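Local coordinates for L-lysine 6-oxidase (Marinomonas mediterranea, PDB 3WEU), which oxidises the side-chain amine of L-lysine with its cysteine tryptophylquinone cofactor, releasing ammonium and the hydrogen peroxide that makes it antibacterial, at the interface of chains A and B. Numbering follows the deposited sequence. Chains: chain A/B, L-lysine 6-oxidase.

The interface of chains A and B. Residues chain A 682, 684-686; chain B 561-564.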
# COMPACT_ATOMS: atom_id res chain seq x y z
N ASN A 682 -6.72 -15.16 9.39
CA ASN A 682 -6.63 -15.54 8.01
C ASN A 682 -7.67 -14.73 7.31
O ASN A 682 -8.89 -14.91 7.51
CB ASN A 682 -6.84 -17.04 7.84
CG ASN A 682 -6.64 -17.48 6.38
OD1 ASN A 682 -7.01 -16.78 5.43
ND2 ASN A 682 -6.08 -18.65 6.21
N ASN A 684 -8.58 -14.88 4.49
CA ASN A 684 -9.67 -15.64 3.88
C ASN A 684 -10.66 -16.02 4.89
O ASN A 684 -11.27 -15.08 5.44
CB ASN A 684 -9.10 -16.73 2.97
CG ASN A 684 -8.37 -16.08 1.80
OD1 ASN A 684 -8.77 -14.99 1.40
ND2 ASN A 684 -7.30 -16.66 1.34
N LYS A 685 -10.90 -17.32 5.11
CA LYS A 685 -11.56 -17.82 6.35
C LYS A 685 -13.02 -17.50 6.38
O LYS A 685 -13.42 -16.38 6.09
CB LYS A 685 -10.95 -17.29 7.64
CG LYS A 685 -11.60 -17.84 8.94
CD LYS A 685 -11.35 -19.34 9.17
CE LYS A 685 -11.55 -19.72 10.64
NZ LYS A 685 -10.27 -19.71 11.38
N GLU A 686 -13.80 -18.48 6.78
CA GLU A 686 -15.20 -18.49 6.46
C GLU A 686 -15.97 -19.29 7.45
O GLU A 686 -15.43 -20.27 7.94
CB GLU A 686 -15.31 -19.14 5.08
CG GLU A 686 -15.34 -18.11 3.97
CD GLU A 686 -16.75 -17.83 3.53
OE1 GLU A 686 -17.51 -18.84 3.43
OE2 GLU A 686 -17.08 -16.64 3.32
N SER B 561 -13.68 -26.37 9.83
CA SER B 561 -13.17 -25.02 9.55
C SER B 561 -13.20 -24.91 8.01
O SER B 561 -13.14 -25.95 7.33
CB SER B 561 -11.71 -24.91 10.03
OG SER B 561 -11.39 -23.62 10.45
N ALA B 562 -13.32 -23.69 7.48
CA ALA B 562 -13.21 -23.50 6.03
C ALA B 562 -12.55 -22.19 5.71
O ALA B 562 -12.58 -21.20 6.49
CB ALA B 562 -14.56 -23.56 5.36
N THR B 563 -11.93 -22.20 4.54
CA THR B 563 -11.34 -21.02 3.94
C THR B 563 -11.94 -20.94 2.50
O THR B 563 -12.32 -21.98 1.90
CB THR B 563 -9.79 -21.08 3.86
OG1 THR B 563 -9.41 -22.20 3.09
CG2 THR B 563 -9.05 -21.19 5.25
N LYS B 564 -12.13 -19.72 2.05
CA LYS B 564 -12.64 -19.44 0.72
C LYS B 564 -11.71 -18.40 0.17
O LYS B 564 -11.67 -17.29 0.67
CB LYS B 564 -14.08 -18.97 0.76
CG LYS B 564 -14.75 -19.01 -0.62
CD LYS B 564 -16.24 -18.67 -0.62
CE LYS B 564 -16.42 -17.18 -0.59
NZ LYS B 564 -17.83 -16.73 -0.70
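A loop near the end of the modelled part of chain A runs antiparallel to strand 557-567 of chain B, pairing with it through the backbone while side chains pack on both sides. A beta bridge between A:Glu686 and B:Ala562 marks the register. Here the amide A:Glu686 N points to the carbonyl B:Ala562 O at 3.0 Å, but the bond is weak, bent to 125° at the hydrogen, so side-chain packing probably adds much of the hold. The same carbonyl oxygen is approached by the methylene A:Lys685 CD, 3.5 Å from B:Ala562 O.

On one side of the pairing, A:Glu686 and B:Lys564 cross obliquely. Their aliphatic stems touch first, A:Glu686 CG lying 3.6 Å from B:Lys564 CB. The glutamate bends at its second torsion (chi2 -98°), which turns its carboxylate across the lysine stem, towards CE; the lysine in turn bends at chi3 (81°). The tips approach without meeting: A:Glu686 OE2 and B:Lys564 NZ are 4.1 Å apart and not in contact, though their opposite charges may attract weakly.

A:Lys685 leaves with CG anti to its backbone N, bends at its second and fourth torsions and reaches alongside the strand towards B:Ser561, where A:Lys685 CE comes within 3.9 Å of the hydroxyl B:Ser561 OG. Nearby, A:Asn682 meets B:Thr563 at about a right angle, A:Asn682 ND2 of the amide lying 4.0 Å from the methyl B:Thr563 CG2. The methylene A:Asn684 CB lies 3.5 Å from the carbonyl B:Lys564 O.

Behind this first shell, the side-chain carbonyl A:Asn682 OD1 accepts a hydrogen bond from A:Asn684 N at 2.6 Å, in the carbonyl plane. This bent bond within chain A probably steadies the loop that brings A:Lys685 and A:Glu686 to the strand. The patch, with its two-fold twin, helps join the two subunits through the C-terminal region, and so probably contributes to assembly of the homotetramer.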